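Local coordinates for protein proteasome accessory factor B/C (PafBC) (Paenarthrobacter aurescens, PDB 6SJ9) that probably regulates transcription in the bacterial DNA damage response, combining winged helix-turn-helix elements for DNA binding with WYL and WCX domains, at residues Ala247-Asp252 against Val299-Pro304; Leu257-Lys262 against Glu290-Tyr295; Ala263-Asp268 against Arg277-Phe282; Arg314-Ala319 against Ala657-Tyr662; Tyr295-Lys300 against Arg652-Ala657. One frame throughout, in Å; residues are numbered along the deposited sequence.

In the fold
Contacts 1, 2 and 3 build one ferredoxin-like domain, the first WCX domain, and are nested along the chain: 263-268/277-282 lies inside the loop closed by 257-262/290-295, itself inside that of 247-252/299-304. Contacts 1 and 3, with centres about 9 Å apart, belong to the same four-stranded antiparallel sheet; contact 2, its centre about 11 Å from that of contact 1, joins two of the helices that cover one face. Contacts 4 and 5 have centres about 7 Å apart, share helix 645-659 and cross along the chain. More than 330 residues separate their segments, so they tie the second WCX domain to the first.

Contact 1: Ala247-Asp252 against Val299-Pro304; sequences ATLVID and VKVTGP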
# COMPACT_ATOMS: atom_id res chain seq x y z
N ALA A 247 4.53 -15.82 20.25
CA ALA A 247 5.70 -16.33 19.56
C ALA A 247 6.98 -15.91 20.29
O ALA A 247 7.05 -14.83 20.87
CB ALA A 247 5.73 -15.81 18.11
N THR A 248 8.00 -16.77 20.23
CA THR A 248 9.31 -16.49 20.82
C THR A 248 10.35 -16.51 19.70
O THR A 248 10.50 -17.52 19.00
CB THR A 248 9.66 -17.51 21.91
OG1 THR A 248 8.57 -17.61 22.83
CG2 THR A 248 10.89 -17.06 22.69
N LEU A 249 11.03 -15.38 19.51
CA LEU A 249 11.88 -15.17 18.35
C LEU A 249 13.26 -14.71 18.80
O LEU A 249 13.39 -13.92 19.74
CB LEU A 249 11.27 -14.13 17.40
CG LEU A 249 9.82 -14.35 16.98
CD1 LEU A 249 9.36 -13.18 16.11
CD2 LEU A 249 9.59 -15.70 16.27
N VAL A 250 14.29 -15.23 18.13
CA VAL A 250 15.64 -14.71 18.23
C VAL A 250 15.94 -13.95 16.96
O VAL A 250 15.89 -14.53 15.87
CB VAL A 250 16.67 -15.84 18.46
CG1 VAL A 250 18.05 -15.27 18.35
CG2 VAL A 250 16.46 -16.49 19.81
N ILE A 251 16.31 -12.67 17.10
CA ILE A 251 16.53 -11.76 15.98
C ILE A 251 17.88 -11.05 16.13
O ILE A 251 18.36 -10.82 17.24
CB ILE A 251 15.42 -10.70 15.89
CG1 ILE A 251 15.39 -9.86 17.16
CG2 ILE A 251 14.06 -11.35 15.69
CD1 ILE A 251 14.38 -8.74 17.09
N ASP A 252 18.49 -10.72 15.00
CA ASP A 252 19.74 -9.96 14.99
C ASP A 252 19.52 -8.57 15.58
O ASP A 252 18.52 -7.90 15.28
CB ASP A 252 20.27 -9.83 13.57
CG ASP A 252 20.64 -11.17 12.96
OD1 ASP A 252 20.54 -12.20 13.66
OD2 ASP A 252 21.03 -11.19 11.77
N VAL A 299 16.18 -13.87 11.64
CA VAL A 299 15.27 -14.33 12.68
C VAL A 299 15.29 -15.84 12.71
O VAL A 299 15.44 -16.50 11.67
CB VAL A 299 13.83 -13.77 12.46
CG1 VAL A 299 13.22 -14.20 11.09
CG2 VAL A 299 12.90 -14.19 13.60
N LYS A 300 15.16 -16.38 13.91
CA LYS A 300 14.89 -17.79 14.14
C LYS A 300 13.68 -17.89 15.05
O LYS A 300 13.62 -17.20 16.07
CB LYS A 300 16.09 -18.51 14.80
CG LYS A 300 15.80 -19.96 15.13
CD LYS A 300 16.93 -20.55 15.98
CE LYS A 300 16.80 -22.05 16.21
NZ LYS A 300 17.86 -22.56 17.17
N VAL A 301 12.70 -18.69 14.65
CA VAL A 301 11.59 -19.02 15.53
C VAL A 301 12.09 -20.04 16.55
O VAL A 301 12.54 -21.13 16.17
CB VAL A 301 10.40 -19.58 14.75
CG1 VAL A 301 9.29 -20.01 15.70
CG2 VAL A 301 9.87 -18.58 13.74
N THR A 302 12.05 -19.69 17.84
CA THR A 302 12.31 -20.76 18.80
C THR A 302 11.02 -21.49 19.17
O THR A 302 11.05 -22.70 19.41
CB THR A 302 13.03 -20.24 20.05
OG1 THR A 302 12.22 -19.26 20.72
CG2 THR A 302 14.38 -19.63 19.69
N GLY A 303 9.89 -20.79 19.20
CA GLY A 303 8.62 -21.43 19.44
C GLY A 303 7.47 -20.51 19.09
O GLY A 303 7.67 -19.32 18.87
N PRO A 304 6.24 -21.04 18.96
CA PRO A 304 5.82 -22.44 19.10
C PRO A 304 6.14 -23.25 17.84
O PRO A 304 6.36 -22.68 16.78
CB PRO A 304 4.31 -22.34 19.31
CG PRO A 304 3.94 -21.16 18.48
CD PRO A 304 5.09 -20.18 18.64
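The flat groups where Thr248 and Val250 meet Lys300 and Gly303 are peptide carbonyls. Thr248 N stands above the carbonyl plane of Gly303, 38° out of it, yet its N-H points almost straight at Gly303 O, 2.9 Å away. Thr302 N approaches Thr248 O (2.9 Å) with a smaller tilt of 21°. Val250 and Lys300 exchange the regular pair of bonds, with Lys300 N 2.8 Å from Val250 O.

The strands are antiparallel, and the register slips by one residue where Thr302 and Gly303 both face Thr248, a classic beta bulge. Thr248 O accordingly gathers weak second and third bonds, from Gly303 N and from Thr302 OG1. The Thr302 hydroxyl sits between its own backbone N and carbonyl carbon (chi1 61°), and it lies 3.2 Å from Thr248 CG2.

On the face covered by the helices, Leu249 and Val301 lie side by side, CD2 to CG2 at 3.8 Å, and Ile251 CG2 meets Val299 CG2 at 3.7 Å. The other face carries Thr248, Val250 and Lys300; nearby, Val250 CG2 touches Thr302 CG2 (3.8 Å).

This pairing joins the first and last strands of the ferredoxin-like fold. Its chemistry divides accordingly: branched apolar side chains seal the helix side, while the bulge brings one good donor, Thr302 N, and two weaker ones to a single carbonyl oxygen.

Contact 2: Leu257-Lys262 against Glu290-Tyr295; sequences LALRKK and EELASY
Lys262 and Glu291 reach toward each other tip to tip, and their salt bridge is the ionic part of the contact between helix 257-261 and helix 285-294. Lys262 NZ lies 3.1 Å from Glu291 OE1, on the syn lone pair of that oxygen. The lysine chain bends at chi3 (-52°), which turns CE out of the extended line.

Two further hydrogen bonds lie inside 290-295. Tyr295 OH donates to Glu291 OE2 at 2.7 Å, using the anti lone pair, and so the carboxylate is gripped through both oxygens. Ser294 OG donates to the backbone oxygen Glu291 O over 2.7 Å, in the carbonyl plane; this same oxygen stands 3.6 Å above the centre of the Tyr295 ring.

The apolar part rests on Leu259, whose CG is anti to the backbone N (chi1 -175°). Beyond it, CD2 packs against Leu292 CD2 at 3.9 Å and also touches Tyr295 CE2. The other methyl, Leu259 CD1, lies 3.6 Å from Glu291 OE2. Leu259 and Leu292 also rest on Leu249 of strand 245-252, which places this layer on the sheet of the ferredoxin-like domain.

An alanine at Glu291 would probably leave the Lys262 ammonium and the Tyr295 hydroxyl without their shared acceptor and the phenol less firmly oriented. With a lysine on one oxygen and a phenol on the other, the largely buried carboxylate is likely to remain ionised.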
# COMPACT_ATOMS: atom_id res chain seq x y z
N LEU A 257 12.95 -3.68 12.19
CA LEU A 257 12.37 -2.61 13.00
C LEU A 257 10.87 -2.75 13.10
O LEU A 257 10.31 -2.59 14.19
CB LEU A 257 12.78 -1.23 12.46
CG LEU A 257 14.14 -0.69 12.95
CD1 LEU A 257 14.03 -0.24 14.41
CD2 LEU A 257 15.31 -1.65 12.80
N ALA A 258 10.18 -3.03 11.99
CA ALA A 258 8.74 -3.21 12.08
C ALA A 258 8.39 -4.33 13.05
O ALA A 258 7.43 -4.21 13.83
CB ALA A 258 8.15 -3.50 10.70
N LEU A 259 9.18 -5.40 13.05
CA LEU A 259 8.92 -6.51 13.96
C LEU A 259 9.11 -6.09 15.40
O LEU A 259 8.29 -6.40 16.26
CB LEU A 259 9.82 -7.70 13.61
CG LEU A 259 9.55 -8.97 14.41
CD1 LEU A 259 8.09 -9.39 14.16
CD2 LEU A 259 10.56 -10.07 14.08
N ARG A 260 10.16 -5.31 15.68
CA ARG A 260 10.42 -4.92 17.07
C ARG A 260 9.35 -3.99 17.61
O ARG A 260 9.11 -3.96 18.82
CB ARG A 260 11.80 -4.27 17.19
CG ARG A 260 12.95 -5.24 17.11
CD ARG A 260 14.28 -4.58 16.86
NE ARG A 260 15.37 -5.55 16.98
CZ ARG A 260 15.99 -5.81 18.12
NH1 ARG A 260 15.63 -5.14 19.22
NH2 ARG A 260 16.96 -6.72 18.19
N LYS A 261 8.68 -3.25 16.72
CA LYS A 261 7.55 -2.43 17.12
C LYS A 261 6.45 -3.27 17.77
O LYS A 261 5.71 -2.78 18.61
CB LYS A 261 7.04 -1.68 15.88
CG LYS A 261 7.76 -0.35 15.67
CD LYS A 261 7.21 0.49 14.52
CE LYS A 261 8.25 1.60 14.19
NZ LYS A 261 8.16 2.20 12.79
N LYS A 262 6.34 -4.54 17.39
CA LYS A 262 5.32 -5.44 17.93
C LYS A 262 5.75 -6.20 19.19
O LYS A 262 4.95 -6.98 19.72
CB LYS A 262 4.87 -6.45 16.87
CG LYS A 262 4.17 -5.84 15.73
CD LYS A 262 3.51 -6.92 14.85
CE LYS A 262 4.48 -8.02 14.43
NZ LYS A 262 3.86 -8.97 13.45
N GLU A 290 4.85 -16.15 7.01
CA GLU A 290 5.20 -15.45 5.78
C GLU A 290 6.02 -14.22 6.10
O GLU A 290 7.02 -13.96 5.44
CB GLU A 290 3.94 -15.10 4.98
CG GLU A 290 4.30 -14.38 3.67
CD GLU A 290 3.09 -14.12 2.77
OE1 GLU A 290 2.02 -14.65 3.09
OE2 GLU A 290 3.21 -13.38 1.76
N GLU A 291 5.64 -13.46 7.12
CA GLU A 291 6.43 -12.30 7.49
C GLU A 291 7.84 -12.71 7.90
O GLU A 291 8.83 -12.14 7.43
CB GLU A 291 5.74 -11.52 8.62
CG GLU A 291 6.59 -10.33 9.07
CD GLU A 291 6.08 -9.66 10.33
OE1 GLU A 291 5.00 -10.05 10.80
OE2 GLU A 291 6.79 -8.78 10.88
N LEU A 292 7.95 -13.72 8.76
CA LEU A 292 9.27 -14.10 9.28
C LEU A 292 10.16 -14.72 8.21
O LEU A 292 11.34 -14.41 8.13
CB LEU A 292 9.11 -15.03 10.48
CG LEU A 292 8.39 -14.44 11.69
CD1 LEU A 292 8.31 -15.48 12.80
CD2 LEU A 292 9.11 -13.19 12.24
N ALA A 293 9.59 -15.50 7.29
CA ALA A 293 10.37 -16.04 6.17
C ALA A 293 10.98 -14.94 5.33
O ALA A 293 12.07 -15.11 4.77
CB ALA A 293 9.46 -16.88 5.26
N SER A 294 10.25 -13.81 5.20
CA SER A 294 10.76 -12.65 4.46
C SER A 294 12.02 -12.10 5.13
O SER A 294 12.83 -11.45 4.46
CB SER A 294 9.64 -11.59 4.30
OG SER A 294 9.71 -10.62 5.33
N TYR A 295 12.18 -12.34 6.41
CA TYR A 295 13.35 -11.83 7.12
C TYR A 295 14.55 -12.78 7.06
O TYR A 295 15.65 -12.41 7.49
CB TYR A 295 12.99 -11.54 8.58
CG TYR A 295 11.91 -10.51 8.81
CD1 TYR A 295 11.74 -9.43 7.95
CD2 TYR A 295 11.03 -10.64 9.88
CE1 TYR A 295 10.72 -8.49 8.17
CE2 TYR A 295 10.02 -9.71 10.12
CZ TYR A 295 9.86 -8.64 9.27
OH TYR A 295 8.83 -7.75 9.52

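Contact 3: Ala263-Asp268 against Arg277-Phe282; sequences ATSLQD and RITVDF
Ile278 faces Leu266 and Ala263 across the beta hairpin made by the second and third strands of the ferredoxin-like domain. From its backbone outward, CB lies 3.4 Å from Ser265 O and also touches the methyl of Ala263. The gamma methyl CG2, anti to the carbonyl carbon, also lies beside Ser265 O and reaches Leu266 CD2 at 3.6 Å. The longer branch leaves through CG1, between the backbone N and the carbonyl carbon (chi1 64°), and ends at CD1, 4.1 Å from Ala263 CB. Leu259 of helix 257-261 adds to the packing round Ile278, so this face of the hairpin belongs to the helix-covered side of the sheet.

At Gln267 the backbone pairing is uneven: Arg277 N gives an almost straight bond to Gln267 O (2.7 Å), and the return bond is longer and bent. At the other end, Thr264 N bonds to Thr279 O over 2.8 Å. On the side away from Ile278, the Gln267 and Arg277 side chains run side by side, their amide and guanidinium planes 34° apart, with Gln267 NE2 3.6 Å from Arg277 CD. Further along that side the hydroxyls of Ser265 and Thr279 share a hydrogen bond, OG to OG1, at 2.7 Å.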
# COMPACT_ATOMS: atom_id res chain seq x y z
N ALA A 263 6.99 -6.03 19.66
CA ALA A 263 7.52 -6.93 20.68
C ALA A 263 6.94 -6.63 22.06
O ALA A 263 7.00 -5.49 22.55
CB ALA A 263 9.04 -6.82 20.69
N THR A 264 6.43 -7.68 22.73
CA THR A 264 5.93 -7.56 24.10
C THR A 264 7.04 -7.64 25.13
O THR A 264 6.86 -7.18 26.26
CB THR A 264 4.93 -8.67 24.40
OG1 THR A 264 5.59 -9.94 24.26
CG2 THR A 264 3.73 -8.63 23.45
N SER A 265 8.15 -8.29 24.80
CA SER A 265 9.28 -8.31 25.71
C SER A 265 10.55 -8.34 24.88
O SER A 265 10.54 -8.80 23.74
CB SER A 265 9.24 -9.51 26.67
OG SER A 265 9.62 -10.68 25.98
N LEU A 266 11.65 -7.87 25.48
CA LEU A 266 12.94 -7.87 24.82
C LEU A 266 14.03 -8.15 25.85
O LEU A 266 13.99 -7.60 26.95
CB LEU A 266 13.21 -6.51 24.18
CG LEU A 266 14.04 -6.40 22.89
CD1 LEU A 266 14.67 -5.02 22.79
CD2 LEU A 266 15.10 -7.45 22.81
N GLN A 267 14.98 -9.01 25.48
CA GLN A 267 16.14 -9.31 26.32
C GLN A 267 17.20 -9.89 25.41
O GLN A 267 16.93 -10.25 24.26
CB GLN A 267 15.85 -10.31 27.44
CG GLN A 267 15.73 -11.76 26.97
CD GLN A 267 15.29 -12.73 28.07
OE1 GLN A 267 14.89 -12.32 29.16
NE2 GLN A 267 15.40 -14.03 27.78
N ASP A 268 18.43 -9.95 25.91
CA ASP A 268 19.50 -10.56 25.14
C ASP A 268 19.29 -12.06 24.98
O ASP A 268 18.73 -12.72 25.86
CB ASP A 268 20.87 -10.29 25.76
CG ASP A 268 21.45 -8.94 25.35
OD1 ASP A 268 21.02 -8.41 24.30
OD2 ASP A 268 22.34 -8.41 26.05
N ARG A 277 16.22 -11.79 22.11
CA ARG A 277 15.10 -12.72 22.21
C ARG A 277 13.86 -11.89 22.52
O ARG A 277 13.77 -11.28 23.58
CB ARG A 277 15.38 -13.77 23.28
CG ARG A 277 14.31 -14.81 23.50
CD ARG A 277 14.67 -15.67 24.70
NE ARG A 277 13.78 -16.81 24.90
CZ ARG A 277 12.77 -16.86 25.77
NH1 ARG A 277 12.04 -17.97 25.86
NH2 ARG A 277 12.48 -15.81 26.52
N ILE A 278 12.89 -11.89 21.60
CA ILE A 278 11.66 -11.14 21.79
C ILE A 278 10.48 -12.09 21.74
O ILE A 278 10.54 -13.18 21.18
CB ILE A 278 11.46 -10.02 20.75
CG1 ILE A 278 11.31 -10.61 19.34
CG2 ILE A 278 12.55 -9.01 20.83
CD1 ILE A 278 10.86 -9.60 18.29
N THR A 279 9.37 -11.61 22.29
CA THR A 279 8.07 -12.26 22.15
C THR A 279 7.15 -11.31 21.41
O THR A 279 7.25 -10.09 21.54
CB THR A 279 7.47 -12.62 23.53
OG1 THR A 279 7.58 -11.51 24.42
CG2 THR A 279 8.23 -13.78 24.16
N VAL A 280 6.32 -11.87 20.53
CA VAL A 280 5.35 -11.09 19.77
C VAL A 280 4.04 -11.85 19.78
O VAL A 280 4.00 -13.09 19.86
CB VAL A 280 5.80 -10.79 18.32
CG1 VAL A 280 7.14 -10.11 18.30
CG2 VAL A 280 5.82 -12.05 17.48
N ASP A 281 2.95 -11.10 19.76
CA ASP A 281 1.62 -11.68 19.69
C ASP A 281 1.23 -11.84 18.24
O ASP A 281 1.43 -10.94 17.42
CB ASP A 281 0.60 -10.81 20.42
CG ASP A 281 0.82 -10.79 21.93
OD1 ASP A 281 1.10 -11.87 22.50
OD2 ASP A 281 0.74 -9.70 22.54
N PHE A 282 0.63 -12.99 17.92
CA PHE A 282 0.08 -13.22 16.60
C PHE A 282 -1.16 -14.07 16.80
O PHE A 282 -1.32 -14.72 17.84
CB PHE A 282 1.08 -13.92 15.67
CG PHE A 282 1.30 -15.37 16.03
CD1 PHE A 282 2.11 -15.71 17.09
CD2 PHE A 282 0.75 -16.39 15.26
CE1 PHE A 282 2.33 -17.04 17.42
CE2 PHE A 282 0.97 -17.73 15.57
CZ PHE A 282 1.76 -18.05 16.65

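Contact 4: Arg314-Ala319 against Ala657-Tyr662; sequences RLQAAA and AALVQY
Two helices, one from each WCX domain, meet here: 305-323 follows the last strand of the first domain, and 645-659 lies near the end of the chain. Leu315 and Leu659 carry the contact, and their CA atoms come within 6.5 Å of each other.

Leu659 reaches across with both methyls. Its CG is anti to the carbonyl carbon (chi1 -82°), and from there CD2 rests on Leu315 CB at 3.6 Å while CD1 touches Ala319 CB at 3.8 Å, one turn further along. At the border of this patch, Gln316 crosses Leu659 at about a right angle, its OE1 lying 3.8 Å from Leu659 CD1; the amide nitrogen of this glutamine is bonded to Asp320. Leu315 in turn packs its CD1 on Ala658 CB at 3.8 Å. The same methyl, Leu315 CD1, lies more loosely by Tyr662 CE1, at 4.4 Å. The small methyls of Ala319 and Ala658 thus each receive a leucine branch from the partner helix.

Near the end of the chain, Gln661 NE2 folds back to Ala658 O (3.1 Å), in the carbonyl plane and on a lone pair. The same NE2 also bonds to Val299 O, and Tyr662 OH bonds to Val301 N. Both partners lie on the outermost strand of the first WCX sheet.

Apolar contacts between the helices and polar side chains set on an edge strand together form an interface between two ferredoxin-like domains.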
# COMPACT_ATOMS: atom_id res chain seq x y z
N ARG A 314 8.39 -22.76 4.22
CA ARG A 314 8.50 -21.75 3.16
C ARG A 314 9.93 -21.62 2.69
O ARG A 314 10.20 -21.62 1.49
CB ARG A 314 8.00 -20.40 3.66
CG ARG A 314 6.67 -20.50 4.31
CD ARG A 314 6.25 -19.16 4.81
NE ARG A 314 5.80 -18.48 3.65
CZ ARG A 314 4.53 -18.43 3.33
NH1 ARG A 314 4.17 -17.81 2.20
NH2 ARG A 314 3.65 -18.96 4.19
N LEU A 315 10.87 -21.57 3.64
CA LEU A 315 12.28 -21.50 3.28
C LEU A 315 12.68 -22.72 2.47
O LEU A 315 13.43 -22.62 1.49
CB LEU A 315 13.14 -21.38 4.54
CG LEU A 315 12.89 -20.16 5.44
CD1 LEU A 315 13.67 -20.24 6.76
CD2 LEU A 315 13.26 -18.90 4.70
N GLN A 316 12.20 -23.90 2.90
CA GLN A 316 12.56 -25.14 2.22
C GLN A 316 11.91 -25.23 0.86
O GLN A 316 12.55 -25.64 -0.12
CB GLN A 316 12.20 -26.35 3.07
CG GLN A 316 12.74 -27.63 2.49
CD GLN A 316 14.25 -27.61 2.40
OE1 GLN A 316 14.95 -27.51 3.40
NE2 GLN A 316 14.76 -27.71 1.17
N ALA A 317 10.66 -24.82 0.77
CA ALA A 317 10.03 -24.86 -0.54
C ALA A 317 10.74 -23.89 -1.49
O ALA A 317 10.86 -24.18 -2.69
CB ALA A 317 8.53 -24.60 -0.38
N ALA A 318 11.27 -22.78 -0.97
CA ALA A 318 12.03 -21.86 -1.80
C ALA A 318 13.37 -22.45 -2.23
O ALA A 318 13.81 -22.21 -3.36
CB ALA A 318 12.25 -20.53 -1.08
N ALA A 319 14.07 -23.15 -1.33
CA ALA A 319 15.30 -23.86 -1.72
C ALA A 319 15.02 -24.90 -2.81
O ALA A 319 15.74 -24.98 -3.81
CB ALA A 319 15.93 -24.53 -0.49
N ALA A 657 21.37 -19.60 4.32
CA ALA A 657 21.72 -19.08 5.64
C ALA A 657 20.51 -19.12 6.59
O ALA A 657 20.64 -19.48 7.77
CB ALA A 657 22.27 -17.66 5.48
N ALA A 658 19.32 -18.80 6.08
CA ALA A 658 18.11 -18.90 6.89
C ALA A 658 17.84 -20.34 7.32
O ALA A 658 17.46 -20.60 8.46
CB ALA A 658 16.92 -18.34 6.10
N LEU A 659 18.03 -21.30 6.41
CA LEU A 659 17.69 -22.68 6.72
C LEU A 659 18.66 -23.30 7.72
O LEU A 659 18.25 -24.06 8.61
CB LEU A 659 17.67 -23.52 5.44
CG LEU A 659 16.40 -23.44 4.61
CD1 LEU A 659 16.65 -24.06 3.25
CD2 LEU A 659 15.29 -24.19 5.33
N VAL A 660 19.95 -22.99 7.60
CA VAL A 660 20.94 -23.59 8.48
C VAL A 660 20.71 -23.23 9.94
O VAL A 660 21.33 -23.85 10.80
CB VAL A 660 22.38 -23.18 8.09
CG1 VAL A 660 22.68 -23.58 6.64
CG2 VAL A 660 22.60 -21.70 8.30
N GLN A 661 19.88 -22.23 10.24
CA GLN A 661 19.54 -21.95 11.63
C GLN A 661 18.75 -23.09 12.24
O GLN A 661 18.75 -23.23 13.47
CB GLN A 661 18.72 -20.66 11.75
CG GLN A 661 19.40 -19.40 11.29
CD GLN A 661 18.46 -18.20 11.34
OE1 GLN A 661 18.66 -17.27 12.15
NE2 GLN A 661 17.42 -18.22 10.50
N TYR A 662 18.01 -23.85 11.44
CA TYR A 662 17.09 -24.81 12.03
C TYR A 662 17.63 -26.24 12.05
O TYR A 662 17.22 -27.03 12.91
CB TYR A 662 15.76 -24.78 11.26
CG TYR A 662 15.01 -23.46 11.43
CD1 TYR A 662 15.38 -22.34 10.71
CD2 TYR A 662 13.97 -23.36 12.34
CE1 TYR A 662 14.70 -21.14 10.89
CE2 TYR A 662 13.30 -22.17 12.51
CZ TYR A 662 13.66 -21.08 11.79
OH TYR A 662 12.97 -19.91 11.98

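Contact 5: Tyr295-Lys300 against Arg652-Ala657; sequences YGPHVK and RAWIDA
The carbonyl oxygen of Tyr295 accepts a hydrogen bond from His298 N at 3.1 Å, and the indole of Trp654 presses against it, with CZ2 3.3 Å from Tyr295 O. The bond closes the tight turn in which Gly296 has a positive phi (52°). With no CB on Gly296, the indole packs directly on its CA.

One face of that ring takes the turn. Pro297 CD stands 3.4 Å above the centre of the six-membered ring in a CH-pi contact, and Gly296 CA lies over the same face nearer the rim. His298 forms a T-shaped pair with Trp654: the indole edge points at the imidazole face, planes at 88° and centroids 5.2 Å apart. Alongside, Pro297 CB meets Ala657 CB at 4.0 Å.

Trp654 NE1 is hydrogen-bonded to Ser633 OG of helix 627-634. An alanine at Trp654 would probably open a gap beside Pro297 and His298 and leave Ser633 OG without its indole N-H partner.

His298 ND1 is bonded to Asp252 of strand 245-252, and the indole also rests on Pro629 and Met630 of helix 627-634. The turn between helix 285-294 and strand 299-303 is therefore seated against two helices of the second WCX domain, 627-634 and 645-659.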
# COMPACT_ATOMS: atom_id res chain seq x y z
N TYR A 295 12.18 -12.34 6.41
CA TYR A 295 13.35 -11.83 7.12
C TYR A 295 14.55 -12.78 7.06
O TYR A 295 15.65 -12.41 7.49
CB TYR A 295 12.99 -11.54 8.58
CG TYR A 295 11.91 -10.51 8.81
CD1 TYR A 295 11.74 -9.43 7.95
CD2 TYR A 295 11.03 -10.64 9.88
CE1 TYR A 295 10.72 -8.49 8.17
CE2 TYR A 295 10.02 -9.71 10.12
CZ TYR A 295 9.86 -8.64 9.27
OH TYR A 295 8.83 -7.75 9.52
N GLY A 296 14.39 -13.99 6.51
CA GLY A 296 15.48 -14.93 6.33
C GLY A 296 16.34 -15.25 7.55
O GLY A 296 15.86 -15.72 8.59
N PRO A 297 17.67 -15.07 7.41
CA PRO A 297 18.56 -15.38 8.54
C PRO A 297 18.50 -14.37 9.67
O PRO A 297 19.05 -14.65 10.73
CB PRO A 297 19.95 -15.39 7.89
CG PRO A 297 19.81 -14.36 6.80
CD PRO A 297 18.40 -14.51 6.26
N HIS A 298 17.82 -13.23 9.51
CA HIS A 298 17.74 -12.27 10.60
C HIS A 298 16.86 -12.74 11.76
O HIS A 298 16.81 -12.06 12.78
CB HIS A 298 17.22 -10.94 10.09
CG HIS A 298 18.13 -10.27 9.12
ND1 HIS A 298 19.50 -10.48 9.11
CD2 HIS A 298 17.87 -9.41 8.10
CE1 HIS A 298 20.04 -9.76 8.14
NE2 HIS A 298 19.07 -9.10 7.51
N VAL A 299 16.18 -13.87 11.64
CA VAL A 299 15.27 -14.33 12.68
C VAL A 299 15.29 -15.84 12.71
O VAL A 299 15.44 -16.50 11.67
CB VAL A 299 13.83 -13.77 12.46
CG1 VAL A 299 13.22 -14.20 11.09
CG2 VAL A 299 12.90 -14.19 13.60
N LYS A 300 15.16 -16.38 13.91
CA LYS A 300 14.89 -17.79 14.14
C LYS A 300 13.68 -17.89 15.05
O LYS A 300 13.62 -17.20 16.07
CB LYS A 300 16.09 -18.51 14.80
CG LYS A 300 15.80 -19.96 15.13
CD LYS A 300 16.93 -20.55 15.98
CE LYS A 300 16.80 -22.05 16.21
NZ LYS A 300 17.86 -22.56 17.17
N ARG A 652 19.89 -17.56 -3.14
CA ARG A 652 20.02 -18.90 -2.58
C ARG A 652 20.85 -18.90 -1.30
O ARG A 652 20.59 -19.70 -0.39
CB ARG A 652 20.63 -19.87 -3.61
CG ARG A 652 20.82 -21.33 -3.09
CD ARG A 652 19.51 -21.86 -2.52
NE ARG A 652 19.54 -23.25 -2.09
CZ ARG A 652 19.39 -24.29 -2.91
NH1 ARG A 652 19.18 -24.07 -4.21
NH2 ARG A 652 19.44 -25.54 -2.44
N ALA A 653 21.85 -18.03 -1.20
CA ALA A 653 22.65 -17.96 0.02
C ALA A 653 21.83 -17.40 1.19
O ALA A 653 21.94 -17.88 2.34
CB ALA A 653 23.92 -17.14 -0.24
N TRP A 654 20.99 -16.38 0.91
CA TRP A 654 20.08 -15.86 1.93
C TRP A 654 19.19 -16.98 2.46
O TRP A 654 19.13 -17.22 3.68
CB TRP A 654 19.28 -14.72 1.31
CG TRP A 654 18.09 -14.18 2.03
CD1 TRP A 654 16.79 -14.55 1.86
CD2 TRP A 654 18.07 -13.09 2.96
NE1 TRP A 654 15.97 -13.79 2.66
CE2 TRP A 654 16.73 -12.88 3.34
CE3 TRP A 654 19.07 -12.31 3.54
CZ2 TRP A 654 16.36 -11.92 4.27
CZ3 TRP A 654 18.71 -11.35 4.45
CH2 TRP A 654 17.36 -11.15 4.80
N ILE A 655 18.56 -17.74 1.55
CA ILE A 655 17.70 -18.85 1.95
C ILE A 655 18.50 -19.91 2.70
O ILE A 655 18.08 -20.41 3.76
CB ILE A 655 17.00 -19.47 0.71
CG1 ILE A 655 16.04 -18.47 0.05
CG2 ILE A 655 16.27 -20.74 1.11
CD1 ILE A 655 15.61 -18.85 -1.35
N ASP A 656 19.67 -20.29 2.16
CA ASP A 656 20.47 -21.31 2.84
C ASP A 656 20.89 -20.85 4.22
O ASP A 656 20.77 -21.59 5.20
CB ASP A 656 21.69 -21.71 2.01
CG ASP A 656 21.33 -22.55 0.79
OD1 ASP A 656 20.14 -22.95 0.70
OD2 ASP A 656 22.22 -22.79 -0.06
N ALA A 657 21.37 -19.60 4.32
CA ALA A 657 21.72 -19.08 5.64
C ALA A 657 20.51 -19.12 6.59
O ALA A 657 20.64 -19.48 7.77
CB ALA A 657 22.27 -17.66 5.48